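Local coordinates for L-rhamnose mutarotase (Formosa agariphila, PDB 6HHN), which catalyses the anomeric conversion of alpha-L-rhamnose to beta-L-rhamnose during breakdown of the seaweed polysaccharide ulvan, at residues L21-K26 with E59-F64; K30-Q35 with D89-I94; Q35-L40 with N81-K86; V49-I54 with F66-G71. All coordinates share one frame; numbering follows the deposited sequence. Where two conformers were deposited one is given.

Contact 1: L21-K26 with E59-F64; sequences LNKGQK and ETNTLF
N61 lies against the backbone of L21 and the start of the turn that follows. L21 N donates to N61 O at 3.0 Å, while N61 CB packs 3.1 Å from L21 O. The N61 amide runs on to K23: OD1 stops 3.5 Å from K23 CA, and ND2 rests against the aliphatic chain, 3.7 Å from K23 CE. K23 is exposed and poorly ordered, so this part of the contact is probably loose. An alanine in place of N61 would probably leave the K23 chain without its amide neighbour and open a gap beside the turn, though the backbone bond could survive. On the buried side L21 CB meets L63 CD1 at 4.3 Å, and Y29 and I56 pack on both leucines. Farther out, a type II beta turn from N22 to Q25, with G24 at positive phi, leads into the helix before which Q25 holds the N-cap position. N61 also has positive phi (55°), which fits its place in a G1 beta bulge: N61 and T62 together face D57 where the hairpin of strands 52-57 and 62-69 begins its return.

Contact 2: K30-Q35 with D89-I94; sequences KERHDQ and DFMADI
R32 and D93 point at each other tip to tip, in an end-on salt bridge. NH1 of R32 donates to D93 OD1 at 2.7 Å and NH2 of R32 to D93 OD2 at 3.0 Å, both nearly straight, with guanidinium and carboxylate planes only 16° apart. OD1 receives its bond on the syn lone pair; OD2 is also met on its syn side, slightly out of plane. I94 comes over one guanidinium face, its CD1 3.6 Å above the plane and toward the rim. F90 O lies 3.0 Å from R32 NH1 too, but the approach is too bent to count as a hydrogen bond.

The aliphatic part of R32 is hemmed in as well. M91 runs antiparallel alongside it, SD 3.5 Å from R32 CD, and the F90 ring approaches the same methylene obliquely; its attraction to the cation is at most weak. A leucine at R32 would probably leave the D93 carboxylate without its charged mate and free to turn.

M91, bent twice along its chain, then carries CE to the edge of the H33 ring, 3.8 Å from NE2. Y29 stacks on that ring, and W87 of the same chain and F112 of the second subunit meet it edge-to-face. H33 is the probable proton donor by similarity, so the contact ties the last part of helix 82-91 and the loop after it to helix 26-34 beside what is likely the rhamnose mutarotase active site.

Contact 3: Q35-L40 with N81-K86; sequences QLWPEL and NEIVKK
W37 turns the edge of its indole toward the backbone of helix 82-91, where aromatic C-H groups meet carbonyl oxygens. CH2 of W37 lies 3.6 Å from K86 O and CZ3 of W37 3.7 Å from I83 O, both oxygens near the ring plane and about one helical turn apart. W37 has CG anti to its carbonyl carbon (chi1 -55°), which starts the side chain on the course that takes the indole to helix 82-91.

Apolar contacts fill in around this edge. The I83 and W37 side chains cross obliquely, I83 CG2 meeting W37 CE3 at 4.0 Å, while I83 CD1 reaches 3.9 Å from E39 CB; the glutamate's carboxylate leads away from the helix. Of the K86 side chain it is CB that touches, 3.9 Å from W37 CZ3. On the buried side L40 and V84 meet at about a right angle, L40 CD1 to V84 CG2 at 3.9 Å.

Hydrogen bonding within 81-86 fixes where helix 82-91 starts. N81 OD1 accepts from V84 N at 3.1 Å, in the carbonyl plane and on a lone pair, and more weakly from I83 N, an N-cap that ties down the turn carrying I83 and V84.

The contact joins helices 38-46 and 82-91 of a dimeric alpha-beta barrel chain. W87, which by similarity binds substrate, touches L40 and meets W37 edge-to-face, placing this packing next to a probable substrate-binding residue.

Contact 4: V49-I54 with F66-G71; sequences VSEYSI and FQKVSG
Q67 sends CG between its backbone N and carbonyl carbon (chi1 61°) and Y52 holds CG anti to its backbone N (chi1 -175°); from these starts the two side chains run side by side, and Q67, extended beyond CG, carries OE1 out over the ring. There it sits over the centre of the Y52 ring, 3.4 Å above it, with amide and ring planes 84° apart. Beneath them the strands pair antiparallel: S50 and K68 exchange two backbone bonds of 2.9 Å, as do S53 and F66. The register slips by one between these pairs, a beta bulge at E51, whose positive phi (48°) lets the chain turn its corner. From that bulge E51 OE2 forms a salt bridge with K68 NZ at 2.9 Å, met from above the carboxylate plane, while further salt bridges join E51 OE1 to K68 of the second subunit and K68 NZ to E51 there. A water bridges S50 OG (2.7 Å) and S70 OG (2.8 Å). The chemistry thus differs by face: E51 and K68 form an alternating charge cluster across the dimer interface, which likely keeps each lysine between two carboxylates, whereas Q67 probably limits the tilt of the Y52 ring, a residue that by similarity binds the sugar.

How the contacts relate
Contacts 2 and 4 hold probable site residues, while contacts 1 and 3 lie beside others (Y29, W87). Contacts 1 and 2 join directly, N22 N lying 2.8 Å from I94 O, a probable hydrogen bond; contacts 2 and 3 share Q35 and helix 82-91, and F90 CG touches W37 CZ2 at 3.9 Å. Contacts 1 and 4 use strand 62-69 far apart, their centres about 21 Å from each other, with L63 packing on I54 between. Contact 4 comes within about 4 Å of contact 2 at nearest atoms without touching, and the Y52 side chain is about 6 Å from that of H33. Helices thus bring H33 and W87, and the sheet Y52, toward the pocket, with the second subunit's F112 against both H33 and Y52.

Contact 1: L21-K26 with E59-F64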
loop_
_atom_site.group_PDB
_atom_site.type_symbol
_atom_site.label_atom_id
_atom_site.label_comp_id
_atom_site.label_asym_id
_atom_site.label_seq_id
_atom_site.Cartn_x
_atom_site.Cartn_y
_atom_site.Cartn_z
ATOM N N LEU A 21 11.374 -4.762 7.513
ATOM C CA LEU A 21 11.472 -5.639 8.674
ATOM C C LEU A 21 12.743 -6.469 8.584
ATOM O O LEU A 21 13.223 -6.803 7.489
ATOM C CB LEU A 21 10.233 -6.549 8.673
ATOM C CG LEU A 21 9.871 -7.418 9.870
ATOM C CD1 LEU A 21 9.557 -6.566 11.081
ATOM C CD2 LEU A 21 8.689 -8.305 9.525
ATOM N N ASN A 22 13.301 -6.812 9.727
ATOM C CA ASN A 22 14.444 -7.708 9.730
ATOM C C ASN A 22 13.986 -9.124 9.385
ATOM O O ASN A 22 12.862 -9.524 9.684
ATOM C CB ASN A 22 15.128 -7.701 11.093
ATOM C CG ASN A 22 15.808 -6.377 11.406
ATOM O OD1 ASN A 22 16.023 -5.541 10.532
ATOM N ND2 ASN A 22 16.177 -6.200 12.662
ATOM N N LYS A 23 14.876 -9.887 8.753
ATOM C CA LYS A 23 14.515 -11.218 8.287
ATOM C C LYS A 23 13.972 -12.064 9.430
ATOM O O LYS A 23 14.545 -12.095 10.519
ATOM C CB LYS A 23 15.753 -11.905 7.697
ATOM C CG LYS A 23 16.432 -11.123 6.585
ATOM C CD LYS A 23 17.352 -12.013 5.751
ATOM C CE LYS A 23 17.320 -11.607 4.279
ATOM N NZ LYS A 23 18.183 -12.482 3.431
ATOM N N GLY A 24 12.862 -12.755 9.169
ATOM C CA GLY A 24 12.315 -13.729 10.092
ATOM C C GLY A 24 11.482 -13.184 11.227
ATOM O O GLY A 24 11.113 -13.955 12.122
ATOM N N GLN A 25 11.154 -11.893 11.220
ATOM C CA GLN A 25 10.510 -11.262 12.365
ATOM C C GLN A 25 9.040 -10.941 12.124
ATOM O O GLN A 25 8.461 -10.145 12.866
ATOM C CB GLN A 25 11.270 -9.998 12.768
ATOM C CG GLN A 25 12.704 -10.258 13.168
ATOM C CD GLN A 25 12.802 -11.238 14.310
ATOM O OE1 GLN A 25 12.020 -11.196 15.256
ATOM N NE2 GLN A 25 13.749 -12.150 14.214
ATOM N N LYS A 26 8.414 -11.563 11.118
ATOM C CA LYS A 26 7.001 -11.310 10.879
ATOM C C LYS A 26 6.179 -11.595 12.127
ATOM O O LYS A 26 5.292 -10.813 12.486
ATOM C CB LYS A 26 6.493 -12.147 9.697
ATOM C CG LYS A 26 4.992 -11.981 9.428
ATOM C CD LYS A 26 4.521 -12.897 8.308
ATOM C CE LYS A 26 3.008 -12.937 8.224
ATOM N NZ LYS A 26 2.565 -14.042 7.318
ATOM N N GLU A 59 8.481 -12.358 1.792
ATOM C CA GLU A 59 9.651 -12.882 1.125
ATOM C C GLU A 59 10.674 -11.803 0.805
ATOM O O GLU A 59 11.814 -12.144 0.472
ATOM C CB GLU A 59 9.237 -13.605 -0.159
ATOM C CG GLU A 59 8.565 -14.951 0.042
ATOM C CD GLU A 59 7.216 -14.880 0.705
ATOM O OE1 GLU A 59 6.782 -15.927 1.237
ATOM O OE2 GLU A 59 6.589 -13.801 0.696
ATOM N N THR A 60 10.315 -10.523 0.895
ATOM C CA THR A 60 11.286 -9.451 0.715
ATOM C C THR A 60 11.475 -8.612 1.967
ATOM O O THR A 60 12.155 -7.567 1.922
ATOM C CB THR A 60 10.893 -8.552 -0.442
ATOM O OG1 THR A 60 9.692 -7.880 -0.084
ATOM C CG2 THR A 60 10.665 -9.372 -1.697
ATOM N N ASN A 61 10.898 -9.030 3.080
ATOM C CA ASN A 61 11.010 -8.275 4.324
ATOM C C ASN A 61 10.539 -6.841 4.146
ATOM O O ASN A 61 11.109 -5.911 4.752
ATOM C CB ASN A 61 12.449 -8.297 4.853
ATOM C CG ASN A 61 13.050 -9.673 4.816
ATOM O OD1 ASN A 61 12.549 -10.585 5.471
ATOM N ND2 ASN A 61 14.132 -9.841 4.043
ATOM N N THR A 62 9.472 -6.647 3.360
ATOM C CA THR A 62 9.012 -5.294 3.074
ATOM C C THR A 62 7.622 -5.052 3.646
ATOM O O THR A 62 6.727 -5.899 3.518
ATOM C CB THR A 62 9.024 -5.026 1.563
ATOM O OG1 THR A 62 10.377 -5.089 1.087
ATOM C CG2 THR A 62 8.433 -3.668 1.248
ATOM N N LEU A 63 7.443 -3.883 4.255
ATOM C CA LEU A 63 6.151 -3.445 4.773
ATOM C C LEU A 63 5.645 -2.289 3.926
ATOM O O LEU A 63 6.398 -1.359 3.628
ATOM C CB LEU A 63 6.294 -2.985 6.227
ATOM C CG LEU A 63 6.800 -4.045 7.202
ATOM C CD1 LEU A 63 7.291 -3.418 8.513
ATOM C CD2 LEU A 63 5.702 -5.082 7.478
ATOM N N PHE A 64 4.384 -2.359 3.532
ATOM C CA PHE A 64 3.723 -1.291 2.798
ATOM C C PHE A 64 2.609 -0.749 3.680
ATOM O O PHE A 64 1.685 -1.485 4.044
ATOM C CB PHE A 64 3.183 -1.829 1.476
ATOM C CG PHE A 64 4.261 -2.250 0.497
ATOM C CD1 PHE A 64 4.815 -1.327 -0.380
ATOM C CD2 PHE A 64 4.707 -3.569 0.431
ATOM C CE1 PHE A 64 5.784 -1.699 -1.299
ATOM C CE2 PHE A 64 5.684 -3.954 -0.502
ATOM C CZ PHE A 64 6.226 -3.013 -1.355
#

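Contact 2: K30-Q35 with D89-I94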
loop_
_atom_site.group_PDB
_atom_site.type_symbol
_atom_site.label_atom_id
_atom_site.label_comp_id
_atom_site.label_asym_id
_atom_site.label_seq_id
_atom_site.Cartn_x
_atom_site.Cartn_y
_atom_site.Cartn_z
ATOM N N LYS A 30 3.870 -8.855 14.071
ATOM C CA LYS A 30 2.421 -8.976 14.128
ATOM C C LYS A 30 1.928 -9.025 15.568
ATOM O O LYS A 30 0.938 -8.365 15.917
ATOM C CB LYS A 30 1.973 -10.215 13.357
ATOM C CG LYS A 30 0.468 -10.408 13.364
ATOM C CD LYS A 30 -0.018 -11.094 12.091
ATOM C CE LYS A 30 -1.516 -11.373 12.137
ATOM N NZ LYS A 30 -2.137 -11.058 13.463
ATOM N N GLU A 31 2.599 -9.797 16.424
ATOM C CA GLU A 31 2.163 -9.898 17.814
ATOM C C GLU A 31 2.263 -8.553 18.528
ATOM O O GLU A 31 1.355 -8.170 19.282
ATOM C CB GLU A 31 2.994 -10.954 18.542
ATOM C CG GLU A 31 2.800 -12.346 17.972
ATOM C CD GLU A 31 3.771 -13.358 18.542
ATOM O OE1 GLU A 31 4.633 -12.964 19.357
ATOM O OE2 GLU A 31 3.668 -14.549 18.168
ATOM N N ARG A 32 3.358 -7.816 18.307
ATOM C CA ARG A 32 3.494 -6.513 18.956
ATOM C C ARG A 32 2.429 -5.543 18.459
ATOM O O ARG A 32 1.925 -4.717 19.237
ATOM C CB ARG A 32 4.903 -5.962 18.741
ATOM C CG ARG A 32 5.992 -6.747 19.453
ATOM C CD ARG A 32 7.386 -6.130 19.296
ATOM N NE ARG A 32 8.452 -7.109 19.574
ATOM C CZ ARG A 32 9.761 -6.852 19.504
ATOM N NH1 ARG A 32 10.190 -5.638 19.188
ATOM N NH2 ARG A 32 10.646 -7.816 19.749
ATOM N N HIS A 33 2.063 -5.626 17.172
ATOM C CA HIS A 33 1.037 -4.729 16.655
ATOM C C HIS A 33 -0.359 -5.132 17.103
ATOM O O HIS A 33 -1.222 -4.259 17.270
ATOM C CB HIS A 33 1.158 -4.602 15.129
ATOM C CG HIS A 33 2.303 -3.737 14.735
ATOM N ND1 HIS A 33 2.157 -2.410 14.377
ATOM C CD2 HIS A 33 3.634 -3.979 14.764
ATOM C CE1 HIS A 33 3.351 -1.881 14.172
ATOM N NE2 HIS A 33 4.263 -2.811 14.401
ATOM N N ASP A 34 -0.595 -6.427 17.323
ATOM C CA ASP A 34 -1.849 -6.857 17.928
ATOM C C ASP A 34 -2.004 -6.264 19.326
ATOM O O ASP A 34 -3.131 -6.108 19.815
ATOM C CB ASP A 34 -1.899 -8.387 18.029
ATOM C CG ASP A 34 -2.109 -9.079 16.680
ATOM O OD1 ASP A 34 -2.434 -8.411 15.672
ATOM O OD2 ASP A 34 -1.950 -10.316 16.643
ATOM N N GLN A 35 -0.883 -5.944 19.979
ATOM C CA GLN A 35 -0.859 -5.361 21.318
ATOM C C GLN A 35 -0.412 -3.901 21.301
ATOM O O GLN A 35 0.150 -3.399 22.287
ATOM C CB GLN A 35 0.058 -6.170 22.236
ATOM C CG GLN A 35 -0.278 -7.645 22.323
ATOM C CD GLN A 35 -1.697 -7.891 22.786
ATOM O OE1 GLN A 35 -2.180 -7.242 23.720
ATOM N NE2 GLN A 35 -2.379 -8.825 22.131
ATOM N N ASP A 89 11.658 2.794 20.171
ATOM C CA ASP A 89 12.655 2.054 20.942
ATOM C C ASP A 89 12.225 0.599 21.137
ATOM O O ASP A 89 13.041 -0.326 21.067
ATOM C CB ASP A 89 12.827 2.696 22.321
ATOM C CG ASP A 89 13.487 4.083 22.293
ATOM O OD1 ASP A 89 14.082 4.486 21.278
ATOM O OD2 ASP A 89 13.403 4.786 23.335
ATOM N N PHE A 90 10.942 0.377 21.449
ATOM C CA PHE A 90 10.422 -0.970 21.686
ATOM C C PHE A 90 10.537 -1.855 20.456
ATOM O O PHE A 90 10.770 -3.065 20.585
ATOM C CB PHE A 90 8.972 -0.802 22.139
ATOM C CG PHE A 90 8.211 -2.063 22.364
ATOM C CD1 PHE A 90 8.528 -2.929 23.380
ATOM C CD2 PHE A 90 7.086 -2.339 21.592
ATOM C CE1 PHE A 90 7.793 -4.078 23.605
ATOM C CE2 PHE A 90 6.336 -3.469 21.816
ATOM C CZ PHE A 90 6.684 -4.346 22.826
ATOM N N MET A 91 10.402 -1.280 19.260
ATOM C CA MET A 91 10.380 -2.023 18.015
ATOM C C MET A 91 11.751 -2.146 17.353
ATOM O O MET A 91 11.858 -2.814 16.316
ATOM C CB MET A 91 9.420 -1.331 17.037
ATOM C CG MET A 91 7.952 -1.404 17.446
ATOM S SD MET A 91 7.330 -3.074 17.539
ATOM C CE MET A 91 7.638 -3.599 15.863
ATOM N N ALA A 92 12.790 -1.522 17.895
ATOM C CA ALA A 92 14.003 -1.276 17.123
ATOM C C ALA A 92 14.809 -2.538 16.842
ATOM O O ALA A 92 15.626 -2.525 15.924
ATOM C CB ALA A 92 14.880 -0.267 17.863
ATOM N N ASP A 93 14.586 -3.609 17.596
ATOM C CA ASP A 93 15.338 -4.842 17.396
ATOM C C ASP A 93 14.875 -5.625 16.183
ATOM O O ASP A 93 15.646 -6.455 15.674
ATOM C CB ASP A 93 15.235 -5.744 18.634
ATOM C CG ASP A 93 13.774 -6.038 19.067
ATOM O OD1 ASP A 93 12.856 -5.216 18.831
ATOM O OD2 ASP A 93 13.547 -7.101 19.682
ATOM N N ILE A 94 13.651 -5.413 15.708
ATOM C CA ILE A 94 13.119 -6.215 14.606
ATOM C C ILE A 94 12.867 -5.414 13.347
ATOM O O ILE A 94 12.488 -6.005 12.331
ATOM C CB ILE A 94 11.868 -7.009 15.021
ATOM C CG1 ILE A 94 10.714 -6.068 15.328
ATOM C CG2 ILE A 94 12.222 -7.904 16.226
ATOM C CD1 ILE A 94 9.452 -6.810 15.748
#

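Contact 3: Q35-L40 with N81-K86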
loop_
_atom_site.group_PDB
_atom_site.type_symbol
_atom_site.label_atom_id
_atom_site.label_comp_id
_atom_site.label_asym_id
_atom_site.label_seq_id
_atom_site.Cartn_x
_atom_site.Cartn_y
_atom_site.Cartn_z
ATOM N N GLN A 35 -0.883 -5.944 19.979
ATOM C CA GLN A 35 -0.859 -5.361 21.318
ATOM C C GLN A 35 -0.412 -3.901 21.301
ATOM O O GLN A 35 0.150 -3.399 22.287
ATOM C CB GLN A 35 0.058 -6.170 22.236
ATOM C CG GLN A 35 -0.278 -7.645 22.323
ATOM C CD GLN A 35 -1.697 -7.891 22.786
ATOM O OE1 GLN A 35 -2.180 -7.242 23.720
ATOM N NE2 GLN A 35 -2.379 -8.825 22.131
ATOM N N LEU A 36 -0.659 -3.205 20.191
ATOM C CA LEU A 36 -0.272 -1.804 20.071
ATOM C C LEU A 36 -0.821 -1.017 21.243
ATOM O O LEU A 36 -1.984 -1.170 21.618
ATOM C CB LEU A 36 -0.834 -1.221 18.775
ATOM C CG LEU A 36 -0.488 0.247 18.488
ATOM C CD1 LEU A 36 0.968 0.353 18.095
ATOM C CD2 LEU A 36 -1.370 0.835 17.419
ATOM N N TRP A 37 0.026 -0.186 21.840
ATOM C CA TRP A 37 -0.370 0.507 23.056
ATOM C C TRP A 37 -1.586 1.384 22.794
ATOM O O TRP A 37 -1.599 2.127 21.795
ATOM C CB TRP A 37 0.769 1.382 23.570
ATOM C CG TRP A 37 2.046 0.656 23.788
ATOM C CD1 TRP A 37 2.207 -0.673 24.040
ATOM C CD2 TRP A 37 3.354 1.225 23.742
ATOM N NE1 TRP A 37 3.550 -0.965 24.177
ATOM C CE2 TRP A 37 4.267 0.188 24.007
ATOM C CE3 TRP A 37 3.836 2.522 23.554
ATOM C CZ2 TRP A 37 5.648 0.398 24.022
ATOM C CZ3 TRP A 37 5.197 2.734 23.594
ATOM C CH2 TRP A 37 6.089 1.673 23.826
ATOM N N PRO A 38 -2.592 1.366 23.653
ATOM C CA PRO A 38 -3.725 2.277 23.468
ATOM C C PRO A 38 -3.338 3.740 23.453
ATOM O O PRO A 38 -3.997 4.548 22.773
ATOM C CB PRO A 38 -4.662 1.929 24.631
ATOM C CG PRO A 38 -3.875 1.220 25.607
ATOM C CD PRO A 38 -2.721 0.543 24.869
ATOM N N GLU A 39 -2.265 4.102 24.164
ATOM C CA GLU A 39 -1.790 5.479 24.130
ATOM C C GLU A 39 -1.409 5.887 22.713
ATOM O O GLU A 39 -1.685 7.014 22.287
ATOM C CB GLU A 39 -0.560 5.640 25.024
ATOM C CG GLU A 39 -0.802 5.512 26.520
ATOM C CD GLU A 39 -0.880 4.094 27.047
ATOM O OE1 GLU A 39 -0.747 3.135 26.257
ATOM O OE2 GLU A 39 -1.051 3.930 28.287
ATOM N N LEU A 40 -0.744 4.989 21.978
ATOM C CA LEU A 40 -0.310 5.295 20.626
ATOM C C LEU A 40 -1.494 5.366 19.673
ATOM O O LEU A 40 -1.552 6.247 18.808
ATOM C CB LEU A 40 0.732 4.260 20.186
ATOM C CG LEU A 40 1.361 4.466 18.804
ATOM C CD1 LEU A 40 1.955 5.863 18.692
ATOM C CD2 LEU A 40 2.417 3.409 18.575
ATOM N N ASN A 81 7.026 13.220 19.844
ATOM C CA ASN A 81 6.190 12.791 20.952
ATOM C C ASN A 81 6.868 11.667 21.721
ATOM O O ASN A 81 7.396 10.725 21.124
ATOM C CB ASN A 81 4.840 12.332 20.411
ATOM C CG ASN A 81 3.962 11.768 21.488
ATOM O OD1 ASN A 81 4.082 10.596 21.837
ATOM N ND2 ASN A 81 3.059 12.598 22.027
ATOM N N GLU A 82 6.822 11.755 23.056
ATOM C CA GLU A 82 7.546 10.811 23.907
ATOM C C GLU A 82 7.040 9.382 23.737
ATOM O O GLU A 82 7.828 8.421 23.802
ATOM C CB GLU A 82 7.429 11.265 25.368
ATOM C CG GLU A 82 8.020 10.317 26.396
ATOM C CD GLU A 82 7.862 10.813 27.834
ATOM O OE1 GLU A 82 8.763 10.541 28.659
ATOM O OE2 GLU A 82 6.840 11.476 28.138
ATOM N N ILE A 83 5.736 9.205 23.546
ATOM C CA ILE A 83 5.196 7.859 23.412
ATOM C C ILE A 83 5.598 7.246 22.076
ATOM O O ILE A 83 5.902 6.046 21.996
ATOM C CB ILE A 83 3.674 7.865 23.600
ATOM C CG1 ILE A 83 3.312 8.355 25.026
ATOM C CG2 ILE A 83 3.102 6.499 23.397
ATOM C CD1 ILE A 83 1.848 8.686 25.287
ATOM N N VAL A 84 5.578 8.042 21.002
ATOM C CA VAL A 84 6.042 7.553 19.702
ATOM C C VAL A 84 7.492 7.111 19.804
ATOM O O VAL A 84 7.874 6.051 19.296
ATOM C CB VAL A 84 5.836 8.638 18.630
ATOM C CG1 VAL A 84 6.536 8.243 17.337
ATOM C CG2 VAL A 84 4.347 8.888 18.413
ATOM N N LYS A 85 8.329 7.916 20.459
ATOM C CA LYS A 85 9.735 7.557 20.577
ATOM C C LYS A 85 9.910 6.283 21.391
ATOM O O LYS A 85 10.775 5.454 21.077
ATOM C CB LYS A 85 10.524 8.711 21.185
ATOM C CG LYS A 85 10.629 9.920 20.260
ATOM C CD LYS A 85 11.531 11.002 20.852
ATOM C CE LYS A 85 10.745 12.101 21.511
ATOM N NZ LYS A 85 11.650 13.116 22.116
ATOM N N LYS A 86 9.089 6.103 22.439
ATOM C CA LYS A 86 9.129 4.855 23.192
ATOM C C LYS A 86 8.721 3.667 22.333
ATOM O O LYS A 86 9.287 2.577 22.465
ATOM C CB LYS A 86 8.240 4.954 24.437
ATOM C CG LYS A 86 8.849 5.752 25.558
ATOM C CD LYS A 86 7.804 6.042 26.610
ATOM C CE LYS A 86 8.389 6.788 27.796
ATOM N NZ LYS A 86 9.299 5.914 28.575
#

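Contact 4: V49-I54 with F66-G71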
loop_
_atom_site.group_PDB
_atom_site.type_symbol
_atom_site.label_atom_id
_atom_site.label_comp_id
_atom_site.label_asym_id
_atom_site.label_seq_id
_atom_site.Cartn_x
_atom_site.Cartn_y
_atom_site.Cartn_z
ATOM N N VAL A 49 -5.031 10.669 12.049
ATOM C CA VAL A 49 -4.798 9.435 11.307
ATOM C C VAL A 49 -6.017 8.532 11.429
ATOM O O VAL A 49 -6.552 8.331 12.529
ATOM C CB VAL A 49 -3.545 8.715 11.827
ATOM C CG1 VAL A 49 -3.342 7.390 11.078
ATOM C CG2 VAL A 49 -2.328 9.586 11.682
ATOM N N SER A 50 -6.445 7.970 10.302
ATOM C CA SER A 50 -7.478 6.948 10.291
ATOM C C SER A 50 -7.145 5.919 9.223
ATOM O O SER A 50 -6.282 6.139 8.361
ATOM C CB SER A 50 -8.864 7.543 10.020
ATOM O OG SER A 50 -8.926 8.142 8.734
ATOM N N GLU A 51 -7.827 4.778 9.307
ATOM C CA GLU A 51 -7.726 3.712 8.315
ATOM C C GLU A 51 -6.272 3.400 7.982
ATOM O O GLU A 51 -5.856 3.374 6.822
ATOM C CB GLU A 51 -8.532 4.051 7.071
ATOM C CG GLU A 51 -10.015 4.173 7.379
ATOM C CD GLU A 51 -10.838 4.455 6.151
ATOM O OE1 GLU A 51 -10.672 3.713 5.161
ATOM O OE2 GLU A 51 -11.626 5.427 6.176
ATOM N N TYR A 52 -5.504 3.171 9.031
ATOM C CA TYR A 52 -4.072 2.892 8.942
ATOM C C TYR A 52 -3.884 1.387 8.843
ATOM O O TYR A 52 -4.151 0.660 9.798
ATOM C CB TYR A 52 -3.416 3.429 10.214
ATOM C CG TYR A 52 -1.913 3.366 10.310
ATOM C CD1 TYR A 52 -1.108 2.905 9.277
ATOM C CD2 TYR A 52 -1.292 3.780 11.479
ATOM C CE1 TYR A 52 0.266 2.882 9.418
ATOM C CE2 TYR A 52 0.056 3.755 11.621
ATOM C CZ TYR A 52 0.850 3.296 10.592
ATOM O OH TYR A 52 2.232 3.274 10.757
ATOM N N SER A 53 -3.413 0.927 7.681
ATOM C CA SER A 53 -3.116 -0.466 7.434
ATOM C C SER A 53 -1.633 -0.627 7.136
ATOM O O SER A 53 -1.020 0.243 6.509
ATOM C CB SER A 53 -3.836 -0.982 6.171
ATOM O OG SER A 53 -5.230 -1.195 6.412
ATOM N N ILE A 54 -1.067 -1.739 7.591
ATOM C CA ILE A 54 0.277 -2.140 7.185
ATOM C C ILE A 54 0.191 -3.564 6.643
ATOM O O ILE A 54 -0.421 -4.434 7.275
ATOM C CB ILE A 54 1.289 -2.047 8.340
ATOM C CG1 ILE A 54 1.313 -0.633 8.914
ATOM C CG2 ILE A 54 2.687 -2.471 7.825
ATOM C CD1 ILE A 54 2.104 -0.496 10.206
ATOM N N PHE A 66 -0.415 2.171 4.431
ATOM C CA PHE A 66 -1.395 3.089 3.876
ATOM C C PHE A 66 -2.140 3.726 5.041
ATOM O O PHE A 66 -2.518 3.032 5.979
ATOM C CB PHE A 66 -2.393 2.313 3.003
ATOM C CG PHE A 66 -3.572 3.128 2.558
ATOM C CD1 PHE A 66 -4.723 3.211 3.340
ATOM C CD2 PHE A 66 -3.525 3.834 1.375
ATOM C CE1 PHE A 66 -5.798 3.982 2.940
ATOM C CE2 PHE A 66 -4.622 4.594 0.962
ATOM C CZ PHE A 66 -5.749 4.667 1.753
ATOM N N GLN A 67 -2.363 5.036 4.978
ATOM C CA GLN A 67 -3.198 5.681 5.984
ATOM C C GLN A 67 -3.860 6.907 5.382
ATOM O O GLN A 67 -3.434 7.437 4.350
ATOM C CB GLN A 67 -2.416 6.055 7.249
ATOM C CG GLN A 67 -1.310 7.011 6.995
ATOM C CD GLN A 67 -0.404 7.294 8.206
ATOM O OE1 GLN A 67 -0.198 6.463 9.107
ATOM N NE2 GLN A 67 0.155 8.461 8.201
ATOM N N LYS A 68 -4.923 7.343 6.038
ATOM C CA LYS A 68 -5.557 8.616 5.747
ATOM C C LYS A 68 -5.208 9.594 6.855
ATOM O O LYS A 68 -5.161 9.220 8.028
ATOM C CB LYS A 68 -7.068 8.482 5.692
ATOM C CG LYS A 68 -7.569 7.644 4.552
ATOM C CD LYS A 68 -9.076 7.659 4.552
ATOM C CE LYS A 68 -9.618 6.656 3.574
ATOM N NZ LYS A 68 -11.118 6.635 3.565
ATOM N N VAL A 69 -4.982 10.845 6.477
ATOM C CA VAL A 69 -4.623 11.888 7.422
ATOM C C VAL A 69 -5.532 13.073 7.162
ATOM O O VAL A 69 -5.581 13.591 6.039
ATOM C CB VAL A 69 -3.145 12.293 7.310
ATOM C CG1 VAL A 69 -2.838 13.409 8.299
ATOM C CG2 VAL A 69 -2.245 11.084 7.564
ATOM N N SER A 70 -6.261 13.490 8.195
ATOM C CA SER A 70 -7.152 14.646 8.103
ATOM C C SER A 70 -6.453 15.816 8.785
ATOM O O SER A 70 -6.655 16.099 9.965
ATOM C CB SER A 70 -8.496 14.329 8.742
ATOM O OG SER A 70 -9.129 13.259 8.061
ATOM N N GLY A 71 -5.602 16.492 8.018
ATOM C CA GLY A 71 -4.871 17.646 8.504
ATOM C C GLY A 71 -4.215 17.437 9.854
ATOM O O GLY A 71 -3.562 16.422 10.087
HETATM O O HOH W 1 -8.107 10.762 8.789
#